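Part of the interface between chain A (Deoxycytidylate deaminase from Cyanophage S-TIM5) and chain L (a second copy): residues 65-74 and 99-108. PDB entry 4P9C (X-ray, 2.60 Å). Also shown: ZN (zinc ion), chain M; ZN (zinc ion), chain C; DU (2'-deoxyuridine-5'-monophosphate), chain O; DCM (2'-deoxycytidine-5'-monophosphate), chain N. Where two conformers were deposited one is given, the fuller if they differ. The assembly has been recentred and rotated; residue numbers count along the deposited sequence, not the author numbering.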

# COMPACT_ATOMS: atom_id res chain seq x y z
N ASN A 65 -9.81 10.34 -33.71
CA ASN A 65 -10.42 9.03 -33.44
C ASN A 65 -11.10 9.01 -32.08
O ASN A 65 -10.46 9.29 -31.07
CB ASN A 65 -9.34 7.92 -33.53
CG ASN A 65 -9.93 6.52 -33.65
OD1 ASN A 65 -10.87 6.15 -32.95
ND2 ASN A 65 -9.36 5.72 -34.55
N PRO A 66 -12.41 8.69 -32.04
CA PRO A 66 -13.12 8.69 -30.76
C PRO A 66 -12.57 7.67 -29.74
O PRO A 66 -12.94 7.73 -28.57
CB PRO A 66 -14.57 8.35 -31.14
CG PRO A 66 -14.47 7.69 -32.47
CD PRO A 66 -13.32 8.36 -33.16
N PHE A 67 -11.72 6.76 -30.20
CA PHE A 67 -11.09 5.76 -29.32
C PHE A 67 -9.92 6.32 -28.50
O PHE A 67 -9.60 5.77 -27.45
CB PHE A 67 -10.60 4.54 -30.13
CG PHE A 67 -11.67 3.52 -30.43
CD1 PHE A 67 -11.87 2.43 -29.58
CD2 PHE A 67 -12.46 3.62 -31.58
CE1 PHE A 67 -12.84 1.47 -29.87
CE2 PHE A 67 -13.43 2.67 -31.87
CZ PHE A 67 -13.63 1.59 -31.01
N VAL A 68 -9.30 7.39 -28.98
CA VAL A 68 -8.10 7.94 -28.32
C VAL A 68 -8.40 8.50 -26.93
O VAL A 68 -9.48 9.05 -26.69
CB VAL A 68 -7.36 9.00 -29.16
CG1 VAL A 68 -7.15 8.52 -30.59
CG2 VAL A 68 -8.09 10.34 -29.14
N LEU A 69 -7.44 8.34 -26.04
CA LEU A 69 -7.58 8.81 -24.68
C LEU A 69 -6.86 10.14 -24.54
O LEU A 69 -5.75 10.32 -25.05
CB LEU A 69 -7.01 7.77 -23.71
CG LEU A 69 -7.85 6.50 -23.55
CD1 LEU A 69 -6.98 5.25 -23.67
CD2 LEU A 69 -8.62 6.51 -22.24
N HIS A 70 -7.51 11.09 -23.86
CA HIS A 70 -6.89 12.37 -23.54
C HIS A 70 -5.78 12.15 -22.51
O HIS A 70 -5.80 11.16 -21.77
CB HIS A 70 -7.95 13.34 -23.01
CG HIS A 70 -8.88 13.88 -24.06
ND1 HIS A 70 -9.50 15.10 -23.95
CD2 HIS A 70 -9.28 13.36 -25.25
CE1 HIS A 70 -10.25 15.31 -25.01
NE2 HIS A 70 -10.14 14.27 -25.82
N ALA A 71 -4.82 13.07 -22.48
CA ALA A 71 -3.71 12.97 -21.53
C ALA A 71 -4.21 12.91 -20.09
O ALA A 71 -3.66 12.17 -19.27
CB ALA A 71 -2.75 14.14 -21.71
N GLU A 72 -5.26 13.68 -19.80
CA GLU A 72 -5.85 13.74 -18.46
C GLU A 72 -6.56 12.44 -18.12
O GLU A 72 -6.55 12.00 -16.97
CB GLU A 72 -6.83 14.90 -18.33
CG GLU A 72 -6.24 16.28 -18.57
CD GLU A 72 -6.16 16.65 -20.04
OE1 GLU A 72 -5.54 17.69 -20.35
OE2 GLU A 72 -6.71 15.92 -20.88
N GLN A 73 -7.17 11.83 -19.13
CA GLN A 73 -7.82 10.54 -18.97
C GLN A 73 -6.80 9.46 -18.67
O GLN A 73 -6.99 8.64 -17.77
CB GLN A 73 -8.60 10.16 -20.23
CG GLN A 73 -9.97 10.79 -20.33
CD GLN A 73 -10.66 10.46 -21.64
OE1 GLN A 73 -10.04 10.45 -22.70
NE2 GLN A 73 -11.96 10.18 -21.57
N ASN A 74 -5.70 9.47 -19.42
CA ASN A 74 -4.63 8.50 -19.24
C ASN A 74 -3.96 8.59 -17.88
O ASN A 74 -3.60 7.57 -17.30
CB ASN A 74 -3.59 8.61 -20.35
CG ASN A 74 -3.97 7.82 -21.58
OD1 ASN A 74 -4.52 6.72 -21.48
ND2 ASN A 74 -3.69 8.38 -22.75
N PRO L 99 -19.82 4.04 -24.59
CA PRO L 99 -18.55 4.00 -25.32
C PRO L 99 -17.43 4.86 -24.72
O PRO L 99 -16.27 4.45 -24.79
CB PRO L 99 -18.94 4.53 -26.70
CG PRO L 99 -20.35 4.12 -26.86
CD PRO L 99 -20.96 4.27 -25.50
N ASP L 100 -17.77 6.01 -24.14
CA ASP L 100 -16.76 6.88 -23.51
C ASP L 100 -16.20 6.25 -22.24
O ASP L 100 -15.00 6.32 -21.99
CB ASP L 100 -17.31 8.28 -23.21
CG ASP L 100 -16.26 9.21 -22.61
OD1 ASP L 100 -15.09 9.13 -23.04
OD2 ASP L 100 -16.60 10.00 -21.71
N CYS L 101 -17.08 5.64 -21.45
CA CYS L 101 -16.65 4.97 -20.22
C CYS L 101 -15.92 3.66 -20.51
O CYS L 101 -14.90 3.37 -19.88
CB CYS L 101 -17.84 4.74 -19.28
SG CYS L 101 -18.47 6.24 -18.48
N SER L 102 -16.44 2.89 -21.46
CA SER L 102 -15.85 1.62 -21.89
C SER L 102 -14.39 1.76 -22.34
O SER L 102 -13.57 0.88 -22.08
CB SER L 102 -16.68 1.00 -23.01
OG SER L 102 -17.99 0.71 -22.57
N LYS L 103 -14.10 2.86 -23.02
CA LYS L 103 -12.74 3.23 -23.40
C LYS L 103 -11.82 3.22 -22.19
O LYS L 103 -10.76 2.59 -22.21
CB LYS L 103 -12.78 4.63 -24.03
CG LYS L 103 -11.51 5.07 -24.74
CD LYS L 103 -11.38 6.60 -24.75
CE LYS L 103 -12.59 7.30 -25.39
NZ LYS L 103 -12.50 8.79 -25.28
N MET L 104 -12.23 3.92 -21.13
CA MET L 104 -11.42 4.06 -19.92
C MET L 104 -11.37 2.77 -19.12
O MET L 104 -10.34 2.43 -18.55
CB MET L 104 -11.95 5.20 -19.04
CG MET L 104 -11.66 6.59 -19.59
SD MET L 104 -12.39 7.91 -18.59
CE MET L 104 -14.14 7.68 -18.92
N ILE L 105 -12.50 2.06 -19.09
CA ILE L 105 -12.60 0.78 -18.40
C ILE L 105 -11.56 -0.19 -18.95
O ILE L 105 -10.85 -0.86 -18.19
CB ILE L 105 -14.03 0.19 -18.51
CG1 ILE L 105 -15.04 1.09 -17.80
CG2 ILE L 105 -14.09 -1.22 -17.91
CD1 ILE L 105 -16.49 0.86 -18.19
N ALA L 106 -11.46 -0.25 -20.27
CA ALA L 106 -10.53 -1.14 -20.95
C ALA L 106 -9.08 -0.76 -20.69
O ALA L 106 -8.23 -1.64 -20.52
CB ALA L 106 -10.81 -1.16 -22.44
N GLN L 107 -8.81 0.54 -20.66
CA GLN L 107 -7.44 1.02 -20.45
C GLN L 107 -7.01 0.81 -19.00
O GLN L 107 -5.82 0.63 -18.72
CB GLN L 107 -7.33 2.50 -20.85
CG GLN L 107 -5.93 3.12 -20.75
CD GLN L 107 -5.00 2.70 -21.89
OE1 GLN L 107 -5.43 2.20 -22.93
NE2 GLN L 107 -3.70 2.92 -21.68
N ALA L 108 -7.99 0.79 -18.09
CA ALA L 108 -7.75 0.61 -16.66
C ALA L 108 -7.28 -0.80 -16.31
O ALA L 108 -6.75 -1.04 -15.22
CB ALA L 108 -9.00 0.97 -15.87
ZN ZN M . -9.78 15.86 -21.99
ZN ZN C . -20.63 6.22 -19.11
OP3 DU O . -8.70 17.00 -31.74
P DU O . -8.77 18.03 -30.70
OP1 DU O . -8.89 19.41 -31.20
OP2 DU O . -9.62 17.72 -29.54
O5' DU O . -7.30 18.05 -30.09
C5' DU O . -6.32 17.12 -30.55
C4' DU O . -5.71 16.38 -29.35
O4' DU O . -6.06 17.07 -28.14
C3' DU O . -6.37 15.02 -29.20
O3' DU O . -5.52 14.01 -29.76
C2' DU O . -6.48 14.82 -27.70
C1' DU O . -5.87 16.08 -27.12
N1 DU O . -6.59 16.50 -25.89
C2 DU O . -6.27 15.94 -24.71
O2 DU O . -5.38 15.09 -24.66
N3 DU O . -6.93 16.33 -23.54
C4 DU O . -7.94 17.29 -23.60
O4 DU O . -8.53 17.64 -22.58
C5 DU O . -8.28 17.87 -24.82
C6 DU O . -7.60 17.47 -25.97
N1 DCM N . 0.16 5.69 -21.79
C2 DCM N . 0.42 6.71 -20.95
N3 DCM N . 1.54 6.65 -20.09
C4 DCM N . 2.38 5.53 -20.12
C5 DCM N . 2.11 4.48 -20.99
C6 DCM N . 1.00 4.56 -21.82
O2 DCM N . -0.30 7.71 -20.90
N4 DCM N . 3.44 5.47 -19.32
C1' DCM N . -1.03 5.74 -22.69
C2' DCM N . -0.79 6.61 -23.91
C3' DCM N . -1.54 5.89 -25.01
C4' DCM N . -1.43 4.42 -24.61
O4' DCM N . -1.33 4.40 -23.17
O3' DCM N . -2.92 6.28 -25.00
C5' DCM N . -0.20 3.78 -25.28
O5' DCM N . -0.19 2.38 -24.95
P DCM N . 1.19 1.58 -24.98
O1P DCM N . 2.22 2.15 -24.08
O2P DCM N . 0.84 0.04 -24.61
O3P DCM N . 1.68 1.53 -26.53
O HOH W 1 -21.34 4.39 -18.68

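The contact joins a loop of chain A, which runs into a helix at Ala A71, to one side of a helix in chain L, and together the two stretches bury 382 Å² of surface. Lys L103 contributes the largest share. It points toward chain A, and its side chain, t at chi1, chi2 and chi4, with m at chi3, runs its CD, CE and NZ past three backbone carbonyls, with NZ bonding weakly to one of them, Val A68 O.

The polar link across the interface is slender. Lys L103 NZ donates a weak hydrogen bond to Val A68 O at 3.3 Å. Pro A66 O lies 3.5 Å from the same NZ, but at a poor angle for a hydrogen bond; its closer neighbour is Lys L103 CE, at 3.2 Å. Phe A67 O likewise sits 3.3 Å from Lys L103 CD. A type I turn from Asn A65 to Val A68 shapes this part of the loop, closed by Val A68 N to Asn A65 O at 3.1 Å and braced by Phe A67 N to Asn A65 OD1 at 2.9 Å. The loop offers its backbone here, and the CA-to-CB bonds of Phe A67 and Val A68 point away from chain L.

Charge is balanced within chain L itself. Asp L100, one helical turn before the lysine, forms a salt bridge through its OD1 with Lys L103 NZ at 3.4 Å. The same OD1 lies 3.6 Å from Gln A73 NE2, a polar approach without a hydrogen bond. Gln A73 is held from its own side: its OE1 accepts a hydrogen bond from His A70 N at 2.9 Å, just where the helix begins. Glutamine suits this place because its CA-to-CB bond points toward chain L and its amide can accept through OE1 while NE2 lies near Asp L100 and Met L104.

Apolar packing centres on Leu A69, a buried residue that points toward the helix. Its CG lies 3.7 Å from Lys L103 CD, so the lysine's methylene carbons pack on the leucine while NZ makes its weak bond to Val A68 O. Leu A69 CD2 meets Met L104 CG at 4.0 Å. Leu A69 CD1 also lies 3.5 Å from Gln L107 OE1, a carbon-to-oxygen contact; that oxygen is hydrogen-bonded elsewhere in the structure. Met L104 also reaches Gln A73, with Met L104 SD 3.8 Å from Gln A73 NE2.

At the far end, Asn A74 OD1 and Gln L107 NE2 are 3.9 Å apart and are not hydrogen-bonded. Their amides find partners beyond this contact: Asn A74 ND2 donates to O3' of the bound deoxycytidine monophosphate at 3.2 Å, and both amide atoms of Gln L107 are satisfied elsewhere in the structure.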